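Local coordinates for protein putative 3-hydroxybutyryl-CoA dehydratase (Rhodopseudomonas palustris, PDB 3HIN) that probably acts as a lyase of the enoyl-CoA hydratase/isomerase family, adding water to or removing it from the acyl chain of coenzyme A thioesters, at residues 82-85 with 86-89; 90-93 with 94-98. All coordinates share one frame; numbering follows the deposited sequence.

Contact 1 (82-85 with 86-89); sequences ERDA and TEGL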
loop_
_atom_site.group_PDB
_atom_site.type_symbol
_atom_site.label_atom_id
_atom_site.label_comp_id
_atom_site.label_asym_id
_atom_site.label_seq_id
_atom_site.Cartn_x
_atom_site.Cartn_y
_atom_site.Cartn_z
ATOM N N GLU A 82 17.639 -15.103 15.337
ATOM C CA GLU A 82 18.112 -14.969 13.954
ATOM C C GLU A 82 17.048 -15.528 13.013
ATOM O O GLU A 82 16.481 -16.634 13.254
ATOM C CB GLU A 82 19.417 -15.725 13.775
ATOM C CG GLU A 82 19.375 -17.143 14.415
ATOM C CD GLU A 82 20.741 -17.628 14.914
ATOM O OE1 GLU A 82 20.941 -17.725 16.165
ATOM O OE2 GLU A 82 21.600 -17.907 14.042
ATOM N N ARG A 83 16.787 -14.747 11.952
ATOM C CA ARG A 83 15.609 -14.911 11.104
ATOM C C ARG A 83 15.927 -14.498 9.674
ATOM O O ARG A 83 16.463 -13.397 9.426
ATOM C CB ARG A 83 14.440 -14.053 11.643
ATOM C CG ARG A 83 13.800 -14.612 12.880
ATOM C CD ARG A 83 12.498 -13.897 13.222
ATOM N NE ARG A 83 11.732 -14.638 14.245
ATOM C CZ ARG A 83 11.657 -14.282 15.526
ATOM N NH1 ARG A 83 12.316 -13.212 15.946
ATOM N NH2 ARG A 83 10.931 -14.996 16.385
ATOM N N ASP A 84 15.605 -15.369 8.722
ATOM C CA ASP A 84 15.762 -14.979 7.306
ATOM C C ASP A 84 14.596 -14.051 6.906
ATOM O O ASP A 84 13.658 -13.858 7.681
ATOM C CB ASP A 84 15.937 -16.205 6.401
ATOM C CG ASP A 84 14.675 -17.000 6.197
ATOM O OD1 ASP A 84 13.563 -16.478 6.409
ATOM O OD2 ASP A 84 14.788 -18.178 5.803
ATOM N N ALA A 85 14.696 -13.466 5.718
ATOM C CA ALA A 85 13.688 -12.600 5.153
ATOM C C ALA A 85 12.268 -13.160 5.336
ATOM O O ALA A 85 11.395 -12.479 5.793
ATOM C CB ALA A 85 14.000 -12.394 3.672
ATOM N N THR A 86 12.061 -14.422 5.000
ATOM C CA THR A 86 10.751 -14.968 5.099
ATOM C C THR A 86 10.363 -15.030 6.548
ATOM O O THR A 86 9.260 -14.641 6.925
ATOM C CB THR A 86 10.731 -16.361 4.505
ATOM O OG1 THR A 86 11.147 -16.261 3.148
ATOM C CG2 THR A 86 9.327 -17.010 4.659
ATOM N N GLU A 87 11.272 -15.512 7.384
ATOM C CA GLU A 87 10.928 -15.637 8.797
ATOM C C GLU A 87 10.556 -14.293 9.395
ATOM O O GLU A 87 9.585 -14.193 10.111
ATOM C CB GLU A 87 12.016 -16.366 9.581
ATOM C CG GLU A 87 12.200 -17.794 9.065
ATOM C CD GLU A 87 13.486 -18.450 9.581
ATOM O OE1 GLU A 87 14.518 -17.706 9.805
ATOM O OE2 GLU A 87 13.417 -19.716 9.786
ATOM N N GLY A 88 11.315 -13.255 9.094
ATOM C CA GLY A 88 10.993 -11.956 9.653
ATOM C C GLY A 88 9.664 -11.388 9.139
ATOM O O GLY A 88 9.033 -10.605 9.841
ATOM N N LEU A 89 9.265 -11.751 7.919
ATOM C CA LEU A 89 7.930 -11.408 7.445
ATOM C C LEU A 89 6.882 -12.135 8.327
ATOM O O LEU A 89 5.938 -11.511 8.846
ATOM C CB LEU A 89 7.750 -11.820 5.945
ATOM C CG LEU A 89 6.321 -11.817 5.339
ATOM C CD1 LEU A 89 5.696 -10.348 5.238
ATOM C CD2 LEU A 89 6.276 -12.455 3.938
#

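Contact 2 (90-93 with 94-98); sequences VHSQ and TWHRV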
loop_
_atom_site.group_PDB
_atom_site.type_symbol
_atom_site.label_atom_id
_atom_site.label_comp_id
_atom_site.label_asym_id
_atom_site.label_seq_id
_atom_site.Cartn_x
_atom_site.Cartn_y
_atom_site.Cartn_z
ATOM N N VAL A 90 7.043 -13.455 8.474
ATOM C CA VAL A 90 6.124 -14.228 9.292
ATOM C C VAL A 90 6.090 -13.666 10.713
ATOM O O VAL A 90 5.061 -13.533 11.275
ATOM C CB VAL A 90 6.508 -15.768 9.278
ATOM C CG1 VAL A 90 5.758 -16.576 10.415
ATOM C CG2 VAL A 90 6.257 -16.394 7.829
ATOM N N HIS A 91 7.225 -13.337 11.279
ATOM C CA HIS A 91 7.291 -12.843 12.652
ATOM C C HIS A 91 6.641 -11.467 12.796
ATOM O O HIS A 91 5.896 -11.228 13.742
ATOM C CB HIS A 91 8.737 -12.827 13.147
ATOM C CG HIS A 91 8.881 -12.395 14.565
ATOM N ND1 HIS A 91 9.404 -11.166 14.922
ATOM C CD2 HIS A 91 8.511 -13.002 15.723
ATOM C CE1 HIS A 91 9.343 -11.031 16.237
ATOM N NE2 HIS A 91 8.817 -12.136 16.747
ATOM N N SER A 92 6.922 -10.543 11.893
ATOM C CA SER A 92 6.190 -9.271 11.911
ATOM C C SER A 92 4.673 -9.508 11.893
ATOM O O SER A 92 3.947 -8.899 12.683
ATOM C CB SER A 92 6.599 -8.388 10.690
ATOM O OG SER A 92 5.862 -7.150 10.718
ATOM N N GLN A 93 4.190 -10.349 10.964
ATOM C CA GLN A 93 2.760 -10.606 10.827
ATOM C C GLN A 93 2.110 -11.126 12.133
ATOM O O GLN A 93 1.025 -10.683 12.556
ATOM C CB GLN A 93 2.583 -11.573 9.653
ATOM C CG GLN A 93 2.846 -10.799 8.340
ATOM C CD GLN A 93 1.713 -9.783 7.981
ATOM O OE1 GLN A 93 0.605 -10.195 7.622
ATOM N NE2 GLN A 93 1.998 -8.473 8.080
ATOM N N THR A 94 2.793 -12.078 12.745
ATOM C CA THR A 94 2.483 -12.527 14.080
ATOM C C THR A 94 2.220 -11.374 15.065
ATOM O O THR A 94 1.199 -11.352 15.733
ATOM C CB THR A 94 3.628 -13.415 14.543
ATOM O OG1 THR A 94 3.324 -14.731 14.109
ATOM C CG2 THR A 94 3.803 -13.376 15.924
ATOM N N TRP A 95 3.121 -10.407 15.130
ATOM C CA TRP A 95 2.907 -9.312 16.053
ATOM C C TRP A 95 1.725 -8.482 15.591
ATOM O O TRP A 95 0.973 -8.008 16.414
ATOM C CB TRP A 95 4.175 -8.465 16.236
ATOM C CG TRP A 95 5.131 -9.146 17.229
ATOM C CD1 TRP A 95 5.353 -10.485 17.357
ATOM C CD2 TRP A 95 5.931 -8.512 18.231
ATOM N NE1 TRP A 95 6.272 -10.729 18.368
ATOM C CE2 TRP A 95 6.643 -9.528 18.911
ATOM C CE3 TRP A 95 6.111 -7.182 18.616
ATOM C CZ2 TRP A 95 7.524 -9.261 19.977
ATOM C CZ3 TRP A 95 7.012 -6.903 19.657
ATOM C CH2 TRP A 95 7.693 -7.945 20.335
ATOM N N HIS A 96 1.539 -8.323 14.275
ATOM C CA HIS A 96 0.400 -7.570 13.840
ATOM C C HIS A 96 -0.900 -8.234 14.311
ATOM O O HIS A 96 -1.886 -7.536 14.662
ATOM C CB HIS A 96 0.393 -7.424 12.328
ATOM C CG HIS A 96 1.439 -6.478 11.824
ATOM N ND1 HIS A 96 1.417 -5.988 10.551
ATOM C CD2 HIS A 96 2.578 -6.003 12.395
ATOM C CE1 HIS A 96 2.466 -5.204 10.354
ATOM N NE2 HIS A 96 3.193 -5.195 11.463
ATOM N N ARG A 97 -0.921 -9.560 14.355
ATOM C CA ARG A 97 -2.173 -10.189 14.718
ATOM C C ARG A 97 -2.497 -9.947 16.191
ATOM O O ARG A 97 -3.697 -9.836 16.566
ATOM C CB ARG A 97 -2.195 -11.698 14.411
ATOM C CG ARG A 97 -1.972 -12.031 12.961
ATOM C CD ARG A 97 -3.181 -11.647 12.009
ATOM N NE ARG A 97 -3.272 -10.194 11.717
ATOM C CZ ARG A 97 -2.520 -9.555 10.819
ATOM N NH1 ARG A 97 -2.682 -8.242 10.646
ATOM N NH2 ARG A 97 -1.575 -10.203 10.123
ATOM N N VAL A 98 -1.458 -9.827 17.016
ATOM C CA VAL A 98 -1.670 -9.486 18.412
ATOM C C VAL A 98 -2.266 -8.057 18.504
ATOM O O VAL A 98 -3.239 -7.839 19.153
ATOM C CB VAL A 98 -0.368 -9.491 19.236
ATOM C CG1 VAL A 98 -0.680 -8.978 20.655
ATOM C CG2 VAL A 98 0.342 -10.898 19.252
HETATM O O HOH W 1 -0.671 -7.151 8.873
#

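Contact 1 (82-85 with 86-89)
D84 and E87 meet at the start of helix 85-103 and trade hydrogen bonds in both directions, a compact example of the capping box. D84 is the N-cap. Its OD1 accepts from the backbone N of E87, with D84 OD1 and E87 N 2.7 Å apart, and the N-H, at 170°, runs almost straight into the oxygen. The return bond goes from D84 N to E87 OE1 over 2.8 Å, reaching the carboxylate on its anti side and 20° out of its plane. D84 holds CG between its own backbone N and carbonyl carbon (chi1 73°), which swings OD1 over the first turn. E87 turns CG beside its backbone N, and the chain then runs extended back to the N-cap. The two side chains cross at about a right angle. Behind the box the ordinary helical ladder begins: G88 N binds D84 O at 2.8 Å, and L89 N binds A85 O at 3.1 Å. R83 lays its CB 3.9 Å from E87 CB, while its guanidinium goes on toward D42, a long and weak ion pair. Chemically, the box puts two carboxylates close together, D84 OD1 and E87 OE1 being 3.7 Å apart; the backbone N-H groups each one binds, together with the positive end of the helix dipole, would be expected to ease that repulsion.

Contact 2 (90-93 with 94-98)
The indole of W95 receives the imidazole of H91 one turn earlier on helix 85-103, an i to i+4 pairing on a surface helix of the crotonase fold. H91 CE1 sits 3.7 Å above one face of W95, offset toward the rim, and the planes are inclined at 53°. With CG anti to the backbone N (chi1 -177°), H91 lies alongside W95, both side chains pointing the same way. Both rings share D42, whose OD1 accepts from H91 NE2 and W95 NE1, which is consistent with their alignment; M45 of helix 42-51, and L40 and L75 from loops, also touch the indole. Another cluster gathers Q93, H96 and R97 around one water. The water lies in the plane of the H96 ring at its edge, 2.9 Å from H96 ND1, and accepts from R97 NH1 and, weakly, from Q93 NE2. R97 NH1 also forms a salt bridge with D100. At the far side of the imidazole, H96 NE2 makes a weak hydrogen bond to G151 O, which S92 OG also binds. Replacing H96 by an alanine would probably leave the water without its ring partner and G151 O with one donor fewer, opening a gap beside S92. The bent chain of Q93 finally brings its OE1 into the guanidinium plane of R97, where Q93 OE1 and R97 NH2 make a weak bond of 3.3 Å.

Contact 1 covers the loop end and capped first turn of helix 85-103, and contact 2 the next turns, with centres 12 Å apart: the first starts the helix at its capped end, and the second continues it toward the body of the chain. Their centres lie about 26 Å and 16 Å from the centre of the chain, so the helix runs inward from an exposed tip. The two touch directly where R83 NH2 packs 3.2 Å from H91 CD2. D42 ties them further, since one carboxylate takes the two ring N-H groups of contact 2 and, through its other oxygen, the weak ion pair with the arginine of contact 1.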